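Local coordinates for protein TcpB (PDB 4LQC) that is a bacterial TIR-domain protein from Brucella melitensis that probably acts through protein-protein interactions, as TIR domains commonly do, at residues B[72-85]-B[106-118]. The protein carries 2 engineered substitutions. Residues are numbered along the deposited sequence; the frame is centred on the assembly and turned at random.
Sequences FSKQWPARELDGLT and EVRRFSPSLADKV
Phe72 on Phe110 heads a packing contact, apolar with a polar border, between two strand-to-strand connections of the flavodoxin-like TIR fold: the region after strand 60-68, with the end of helix 69-72 and helix 78-83, meets the region after strand 95-100, with helices 104-108 and 112-116. The phenylalanine planes are nearly parallel, 6° apart, but offset, with little face-to-face overlap. Instead, Phe72 CB sits over the centre of the Phe110 ring in a CH-pi contact, 3.5 Å from the centroid. With CG anti to its carbonyl carbon (chi1 -66°), Phe72 sends its ring inward, where CE2 lies 3.7 Å from Val107 CG2 and the Leu114 methyl CD2 comes to the ring edge near its plane. Leu81 CD1 packs 3.7 Å from Phe110 CB, while the Leu81 side chain also touches Leu49 of helix 49-57. Farther along, Thr85 CG2 touches Leu114 CD1 at 3.6 Å and the CD methylene of Lys117. A polar cluster borders this apolar patch. Ser111 is the N-cap of helix 112-116: its OG accepts from Leu114 N at 161° and donates to Asp82 OD1 over 2.8 Å, a bond that ties this cap to helix 78-83. A water also donates to Asp82 OD1. Lys117, fully extended, runs antiparallel to the Thr85 side chain; its ammonium group also hydrogen-bonds Ile95 O of strand 95-100, and NZ reaches Leu84 O at 3.1 Å in a weak hydrogen bond.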
ATOM      1  N   PHE B  72      -4.893   3.202  11.419  1.00 36.64           N
ATOM      2  CA  PHE B  72      -4.254   2.517  12.543  1.00 34.46           C
ATOM      3  C   PHE B  72      -3.630   3.493  13.539  1.00 37.66           C
ATOM      4  O   PHE B  72      -3.536   3.182  14.725  1.00 41.34           O
ATOM      5  CB  PHE B  72      -3.195   1.541  12.059  1.00 30.20           C
ATOM      6  CG  PHE B  72      -3.743   0.385  11.281  1.00 32.49           C
ATOM      7  CD1 PHE B  72      -4.581  -0.535  11.879  1.00 28.67           C
ATOM      8  CD2 PHE B  72      -3.383   0.195   9.953  1.00 35.13           C
ATOM      9  CE1 PHE B  72      -5.079  -1.614  11.164  1.00 30.48           C
ATOM     10  CE2 PHE B  72      -3.868  -0.883   9.233  1.00 33.69           C
ATOM     11  CZ  PHE B  72      -4.723  -1.784   9.837  1.00 33.21           C
ATOM     12  N   SER B  73      -3.229   4.675  13.069  1.00 38.87           N
ATOM     13  CA  SER B  73      -2.590   5.662  13.946  1.00 37.93           C
ATOM     14  C   SER B  73      -3.522   6.123  15.064  1.00 40.01           C
ATOM     15  O   SER B  73      -3.059   6.644  16.076  1.00 41.55           O
ATOM     16  CB  SER B  73      -2.101   6.874  13.161  1.00 36.64           C
ATOM     17  OG  SER B  73      -3.181   7.732  12.846  1.00 44.31           O
ATOM     18  N   LYS B  74      -4.827   5.921  14.888  1.00 37.94           N
ATOM     19  CA  LYS B  74      -5.800   6.300  15.905  1.00 40.72           C
ATOM     20  C   LYS B  74      -5.666   5.400  17.133  1.00 39.92           C
ATOM     21  O   LYS B  74      -6.293   5.649  18.146  1.00 36.28           O
ATOM     22  CB  LYS B  74      -7.237   6.219  15.372  1.00 39.96           C
ATOM     23  CG  LYS B  74      -7.505   6.971  14.081  1.00 40.53           C
ATOM     24  CD  LYS B  74      -7.313   8.480  14.235  1.00 40.61           C
ATOM     25  CE  LYS B  74      -7.054   9.143  12.882  1.00 42.66           C
ATOM     26  NZ  LYS B  74      -6.838  10.610  13.004  1.00 50.69           N
ATOM     27  N   GLN B  75      -4.849   4.355  17.023  1.00 44.23           N
ATOM     28  CA  GLN B  75      -4.597   3.446  18.133  1.00 42.00           C
ATOM     29  C   GLN B  75      -5.883   2.812  18.666  1.00 43.08           C
ATOM     30  O   GLN B  75      -6.240   3.009  19.830  1.00 40.32           O
ATOM     31  CB  GLN B  75      -3.848   4.165  19.265  1.00 42.96           C
ATOM     32  CG  GLN B  75      -2.391   4.535  18.936  1.00 53.57           C
ATOM     33  CD  GLN B  75      -1.652   5.138  20.136  1.00 69.25           C
ATOM     34  OE1 GLN B  75      -2.250   5.824  20.975  1.00 72.27           O
ATOM     35  NE2 GLN B  75      -0.349   4.873  20.224  1.00 69.69           N
ATOM     36  N   TRP B  76      -6.562   2.041  17.818  1.00 41.34           N
ATOM     37  CA  TRP B  76      -7.809   1.375  18.197  1.00 37.17           C
ATOM     38  C   TRP B  76      -7.509   0.200  19.115  1.00 39.83           C
ATOM     39  O   TRP B  76      -6.406  -0.319  19.098  1.00 33.94           O
ATOM     40  CB  TRP B  76      -8.547   0.881  16.950  1.00 33.93           C
ATOM     41  CG  TRP B  76      -8.857   1.989  15.985  1.00 38.30           C
ATOM     42  CD1 TRP B  76      -8.240   2.236  14.783  1.00 37.72           C
ATOM     43  CD2 TRP B  76      -9.844   3.010  16.151  1.00 34.61           C
ATOM     44  NE1 TRP B  76      -8.792   3.350  14.192  1.00 40.56           N
ATOM     45  CE2 TRP B  76      -9.777   3.845  15.011  1.00 41.72           C
ATOM     46  CE3 TRP B  76     -10.778   3.310  17.158  1.00 33.61           C
ATOM     47  CZ2 TRP B  76     -10.611   4.958  14.850  1.00 37.74           C
ATOM     48  CZ3 TRP B  76     -11.600   4.407  16.996  1.00 37.57           C
ATOM     49  CH2 TRP B  76     -11.515   5.219  15.846  1.00 40.17           C
ATOM     50  N   PRO B  77      -8.493  -0.222  19.926  1.00 41.70           N
ATOM     51  CA  PRO B  77      -8.215  -1.389  20.768  1.00 39.17           C
ATOM     52  C   PRO B  77      -7.962  -2.606  19.886  1.00 34.70           C
ATOM     53  O   PRO B  77      -8.510  -2.666  18.790  1.00 36.76           O
ATOM     54  CB  PRO B  77      -9.512  -1.551  21.597  1.00 36.71           C
ATOM     55  CG  PRO B  77     -10.135  -0.187  21.592  1.00 35.15           C
ATOM     56  CD  PRO B  77      -9.811   0.371  20.212  1.00 34.16           C
ATOM     57  N   ALA B  78      -7.143  -3.544  20.351  1.00 30.58           N
ATOM     58  CA  ALA B  78      -6.716  -4.662  19.519  1.00 33.70           C
ATOM     59  C   ALA B  78      -7.886  -5.553  19.152  1.00 36.22           C
ATOM     60  O   ALA B  78      -7.947  -6.058  18.026  1.00 37.01           O
ATOM     61  CB  ALA B  78      -5.616  -5.487  20.229  1.00 33.51           C
ATOM     62  N   ARG B  79      -8.796  -5.762  20.109  1.00 36.84           N
ATOM     63  CA  ARG B  79      -9.914  -6.690  19.942  1.00 33.91           C
ATOM     64  C   ARG B  79     -10.975  -6.159  19.005  1.00 35.40           C
ATOM     65  O   ARG B  79     -11.734  -6.931  18.409  1.00 37.61           O
ATOM     66  CB  ARG B  79     -10.567  -7.017  21.291  1.00 34.08           C
ATOM     67  CG  ARG B  79     -10.968  -5.823  22.154  1.00 37.11           C
ATOM     68  CD  ARG B  79     -11.597  -6.297  23.478  1.00 30.26           C
ATOM     69  NE  ARG B  79     -12.077  -5.183  24.293  1.00 37.63           N
ATOM     70  CZ  ARG B  79     -12.378  -5.265  25.590  1.00 41.39           C
ATOM     71  NH1 ARG B  79     -12.237  -6.411  26.252  1.00 40.87           N
ATOM     72  NH2 ARG B  79     -12.814  -4.187  26.228  1.00 34.95           N
ATOM     73  N   GLU B  80     -11.059  -4.837  18.915  1.00 34.44           N
ATOM     74  CA  GLU B  80     -11.984  -4.191  18.007  1.00 33.96           C
ATOM     75  C   GLU B  80     -11.451  -4.251  16.574  1.00 33.45           C
ATOM     76  O   GLU B  80     -12.231  -4.264  15.625  1.00 33.44           O
ATOM     77  CB  GLU B  80     -12.260  -2.756  18.466  1.00 33.55           C
ATOM     78  CG  GLU B  80     -13.059  -2.699  19.795  1.00 40.66           C
ATOM     79  CD  GLU B  80     -13.618  -1.315  20.118  1.00 39.99           C
ATOM     80  OE1 GLU B  80     -13.806  -1.030  21.311  1.00 40.23           O
ATOM     81  OE2 GLU B  80     -13.861  -0.506  19.183  1.00 41.37           O
ATOM     82  N   LEU B  81     -10.128  -4.303  16.422  1.00 31.68           N
ATOM     83  CA  LEU B  81      -9.524  -4.531  15.096  1.00 38.72           C
ATOM     84  C   LEU B  81      -9.745  -5.978  14.673  1.00 35.97           C
ATOM     85  O   LEU B  81     -10.216  -6.264  13.567  1.00 30.42           O
ATOM     86  CB  LEU B  81      -8.019  -4.245  15.100  1.00 32.42           C
ATOM     87  CG  LEU B  81      -7.561  -2.790  15.186  1.00 35.66           C
ATOM     88  CD1 LEU B  81      -6.052  -2.739  15.050  1.00 39.79           C
ATOM     89  CD2 LEU B  81      -8.224  -1.933  14.098  1.00 35.57           C
ATOM     90  N   ASP B  82      -9.399  -6.889  15.578  1.00 37.53           N
ATOM     91  CA  ASP B  82      -9.626  -8.304  15.363  1.00 36.01           C
ATOM     92  C   ASP B  82     -11.101  -8.588  15.111  1.00 39.23           C
ATOM     93  O   ASP B  82     -11.427  -9.530  14.383  1.00 40.79           O
ATOM     94  CB  ASP B  82      -9.144  -9.111  16.565  1.00 31.02           C
ATOM     95  CG  ASP B  82      -7.653  -8.997  16.779  1.00 40.10           C
ATOM     96  OD1 ASP B  82      -6.947  -8.496  15.867  1.00 42.47           O
ATOM     97  OD2 ASP B  82      -7.178  -9.425  17.855  1.00 37.68           O
ATOM     98  N   GLY B  83     -11.977  -7.774  15.715  1.00 38.24           N
ATOM     99  CA  GLY B  83     -13.420  -7.922  15.582  1.00 35.34           C
ATOM    100  C   GLY B  83     -13.955  -7.633  14.185  1.00 37.43           C
ATOM    101  O   GLY B  83     -14.973  -8.189  13.772  1.00 39.27           O
ATOM    102  N   LEU B  84     -13.263  -6.767  13.453  1.00 37.58           N
ATOM    103  CA  LEU B  84     -13.627  -6.443  12.081  1.00 37.71           C
ATOM    104  C   LEU B  84     -13.628  -7.695  11.201  1.00 43.04           C
ATOM    105  O   LEU B  84     -14.273  -7.726  10.148  1.00 41.23           O
ATOM    106  CB  LEU B  84     -12.633  -5.420  11.517  1.00 36.29           C
ATOM    107  CG  LEU B  84     -12.637  -4.053  12.211  1.00 37.92           C
ATOM    108  CD1 LEU B  84     -11.692  -3.092  11.516  1.00 38.34           C
ATOM    109  CD2 LEU B  84     -14.041  -3.465  12.250  1.00 37.03           C
ATOM    110  N   THR B  85     -12.909  -8.729  11.645  1.00 42.14           N
ATOM    111  CA  THR B  85     -12.764  -9.965  10.866  1.00 48.55           C
ATOM    112  C   THR B  85     -13.839 -11.008  11.192  1.00 48.63           C
ATOM    113  O   THR B  85     -13.908 -12.056  10.553  1.00 53.21           O
ATOM    114  CB  THR B  85     -11.375 -10.631  11.076  1.00 44.14           C
ATOM    115  OG1 THR B  85     -11.238 -11.040  12.443  1.00 45.85           O
ATOM    116  CG2 THR B  85     -10.250  -9.672  10.734  1.00 43.23           C
ATOM    117  N   GLU B 106       2.879  -3.635   8.422  1.00 38.33           N
ATOM    118  CA  GLU B 106       2.310  -2.524   9.154  1.00 35.25           C
ATOM    119  C   GLU B 106       0.944  -2.927   9.707  1.00 38.97           C
ATOM    120  O   GLU B 106       0.570  -2.522  10.815  1.00 36.26           O
ATOM    121  CB  GLU B 106       2.196  -1.333   8.222  1.00 35.64           C
ATOM    122  CG  GLU B 106       1.651  -0.099   8.833  1.00 40.78           C
ATOM    123  CD  GLU B 106       1.622   1.039   7.838  1.00 44.27           C
ATOM    124  OE1 GLU B 106       1.950   0.807   6.653  1.00 39.09           O
ATOM    125  OE2 GLU B 106       1.273   2.170   8.245  1.00 52.55           O
ATOM    126  N   VAL B 107       0.208  -3.741   8.951  1.00 34.37           N
ATOM    127  CA  VAL B 107      -1.117  -4.166   9.381  1.00 31.99           C
ATOM    128  C   VAL B 107      -1.011  -5.272  10.434  1.00 38.58           C
ATOM    129  O   VAL B 107      -1.794  -5.311  11.399  1.00 36.88           O
ATOM    130  CB  VAL B 107      -1.975  -4.641   8.184  1.00 32.62           C
ATOM    131  CG1 VAL B 107      -3.308  -5.208   8.668  1.00 27.20           C
ATOM    132  CG2 VAL B 107      -2.202  -3.483   7.183  1.00 29.33           C
ATOM    133  N   ARG B 108      -0.039  -6.165  10.254  1.00 35.90           N
ATOM    134  CA  ARG B 108       0.180  -7.250  11.212  1.00 41.09           C
ATOM    135  C   ARG B 108       0.648  -6.697  12.547  1.00 32.77           C
ATOM    136  O   ARG B 108       0.385  -7.274  13.585  1.00 40.07           O
ATOM    137  CB  ARG B 108       1.196  -8.276  10.687  1.00 42.61           C
ATOM    138  CG  ARG B 108       1.426  -9.414  11.663  1.00 49.26           C
ATOM    139  CD  ARG B 108       2.362 -10.446  11.134  1.00 51.44           C
ATOM    140  NE  ARG B 108       3.720  -9.928  10.995  1.00 70.12           N
ATOM    141  CZ  ARG B 108       4.624  -9.937  11.974  1.00 74.77           C
ATOM    142  NH1 ARG B 108       4.299 -10.432  13.171  1.00 61.23           N
ATOM    143  NH2 ARG B 108       5.852  -9.453  11.755  1.00 66.29           N
ATOM    144  N   ARG B 109       1.332  -5.562  12.519  1.00 37.43           N
ATOM    145  CA  ARG B 109       1.748  -4.911  13.755  1.00 38.10           C
ATOM    146  C   ARG B 109       0.540  -4.498  14.587  1.00 39.91           C
ATOM    147  O   ARG B 109       0.632  -4.429  15.803  1.00 42.06           O
ATOM    148  CB  ARG B 109       2.595  -3.673  13.471  1.00 41.98           C
ATOM    149  CG  ARG B 109       3.519  -3.275  14.617  1.00 51.80           C
ATOM    150  CD  ARG B 109       4.440  -2.109  14.223  1.00 56.10           C
ATOM    151  NE  ARG B 109       4.753  -2.115  12.792  1.00 59.35           N
ATOM    152  CZ  ARG B 109       5.898  -2.534  12.260  1.00 59.40           C
ATOM    153  NH1 ARG B 109       6.889  -2.979  13.036  1.00 60.06           N
ATOM    154  NH2 ARG B 109       6.058  -2.483  10.941  1.00 61.51           N
ATOM    155  N   PHE B 110      -0.587  -4.217  13.939  1.00 37.74           N
ATOM    156  CA  PHE B 110      -1.797  -3.833  14.674  1.00 36.57           C
ATOM    157  C   PHE B 110      -2.766  -5.007  14.863  1.00 35.72           C
ATOM    158  O   PHE B 110      -3.420  -5.125  15.908  1.00 33.74           O
ATOM    159  CB  PHE B 110      -2.488  -2.649  13.998  1.00 34.89           C
ATOM    160  CG  PHE B 110      -1.701  -1.375  14.076  1.00 35.69           C
ATOM    161  CD1 PHE B 110      -1.741  -0.592  15.214  1.00 36.71           C
ATOM    162  CD2 PHE B 110      -0.904  -0.966  13.026  1.00 35.11           C
ATOM    163  CE1 PHE B 110      -1.010   0.582  15.305  1.00 33.38           C
ATOM    164  CE2 PHE B 110      -0.171   0.217  13.107  1.00 37.65           C
ATOM    165  CZ  PHE B 110      -0.227   0.991  14.253  1.00 34.66           C
ATOM    166  N   SER B 111      -2.865  -5.872  13.853  1.00 39.07           N
ATOM    167  CA  SER B 111      -3.748  -7.034  13.938  1.00 37.23           C
ATOM    168  C   SER B 111      -3.390  -8.109  12.932  1.00 37.64           C
ATOM    169  O   SER B 111      -3.680  -7.957  11.745  1.00 38.39           O
ATOM    170  CB  SER B 111      -5.202  -6.634  13.711  1.00 38.99           C
ATOM    171  OG  SER B 111      -5.966  -7.782  13.380  1.00 38.18           O
ATOM    172  N   PRO B 112      -2.767  -9.200  13.412  1.00 40.41           N
ATOM    173  CA  PRO B 112      -2.435 -10.362  12.585  1.00 38.50           C
ATOM    174  C   PRO B 112      -3.647 -10.947  11.870  1.00 38.74           C
ATOM    175  O   PRO B 112      -3.524 -11.343  10.714  1.00 43.67           O
ATOM    176  CB  PRO B 112      -1.857 -11.350  13.608  1.00 33.82           C
ATOM    177  CG  PRO B 112      -1.170 -10.470  14.585  1.00 28.29           C
ATOM    178  CD  PRO B 112      -2.081  -9.260  14.720  1.00 34.57           C
ATOM    179  N   SER B 113      -4.800 -11.000  12.531  1.00 41.24           N
ATOM    180  CA  SER B 113      -6.005 -11.535  11.890  1.00 41.91           C
ATOM    181  C   SER B 113      -6.469 -10.667  10.714  1.00 42.01           C
ATOM    182  O   SER B 113      -6.875 -11.176   9.667  1.00 41.88           O
ATOM    183  CB  SER B 113      -7.125 -11.709  12.909  1.00 43.75           C
ATOM    184  OG  SER B 113      -7.113 -10.639  13.833  1.00 45.20           O
ATOM    185  N   LEU B 114      -6.389  -9.355  10.882  1.00 39.77           N
ATOM    186  CA  LEU B 114      -6.716  -8.437   9.802  1.00 38.22           C
ATOM    187  C   LEU B 114      -5.699  -8.561   8.653  1.00 40.96           C
ATOM    188  O   LEU B 114      -6.048  -8.422   7.484  1.00 41.21           O
ATOM    189  CB  LEU B 114      -6.718  -7.018  10.352  1.00 33.91           C
ATOM    190  CG  LEU B 114      -7.640  -5.984   9.734  1.00 36.93           C
ATOM    191  CD1 LEU B 114      -9.006  -6.574   9.426  1.00 34.73           C
ATOM    192  CD2 LEU B 114      -7.767  -4.850  10.721  1.00 35.81           C
ATOM    193  N   ALA B 115      -4.443  -8.834   8.996  1.00 39.55           N
ATOM    194  CA  ALA B 115      -3.365  -8.876   8.007  1.00 41.81           C
ATOM    195  C   ALA B 115      -3.439 -10.122   7.121  1.00 47.63           C
ATOM    196  O   ALA B 115      -2.866 -10.161   6.012  1.00 40.36           O
ATOM    197  CB  ALA B 115      -2.003  -8.792   8.694  1.00 36.56           C
ATOM    198  N   ASP B 116      -4.141 -11.137   7.617  1.00 42.77           N
ATOM    199  CA  ASP B 116      -4.286 -12.381   6.881  1.00 47.18           C
ATOM    200  C   ASP B 116      -5.649 -12.501   6.216  1.00 49.93           C
ATOM    201  O   ASP B 116      -5.829 -13.321   5.312  1.00 53.34           O
ATOM    202  CB  ASP B 116      -4.025 -13.573   7.802  1.00 48.97           C
ATOM    203  CG  ASP B 116      -2.584 -13.638   8.259  1.00 48.23           C
ATOM    204  OD1 ASP B 116      -1.709 -13.156   7.500  1.00 51.94           O
ATOM    205  OD2 ASP B 116      -2.325 -14.158   9.369  1.00 56.00           O
ATOM    206  N   LYS B 117      -6.594 -11.678   6.661  1.00 45.64           N
ATOM    207  CA  LYS B 117      -7.906 -11.602   6.039  1.00 42.37           C
ATOM    208  C   LYS B 117      -7.824 -10.932   4.670  1.00 49.59           C
ATOM    209  O   LYS B 117      -7.451  -9.760   4.548  1.00 48.51           O
ATOM    210  CB  LYS B 117      -8.879 -10.846   6.933  1.00 40.69           C
ATOM    211  CG  LYS B 117     -10.301 -10.823   6.408  1.00 49.76           C
ATOM    212  CD  LYS B 117     -11.129  -9.764   7.125  1.00 44.63           C
ATOM    213  CE  LYS B 117     -12.494  -9.611   6.493  1.00 44.20           C
ATOM    214  NZ  LYS B 117     -13.378  -8.728   7.336  1.00 47.98           N
ATOM    215  N   VAL B 118      -8.167 -11.692   3.637  1.00 54.48           N
ATOM    216  CA  VAL B 118      -8.104 -11.203   2.269  1.00 50.54           C
ATOM    217  C   VAL B 118      -9.057 -10.036   2.090  1.00 49.47           C
ATOM    218  O   VAL B 118     -10.204 -10.085   2.536  1.00 46.99           O
ATOM    219  CB  VAL B 118      -8.467 -12.301   1.268  1.00 51.98           C
ATOM    220  CG1 VAL B 118      -8.310 -11.783  -0.153  1.00 53.99           C
ATOM    221  CG2 VAL B 118      -7.587 -13.511   1.486  1.00 51.17           C
TER
HETATM  222  O   HOH W   1      -5.387 -10.545  15.553  1.00 29.27           O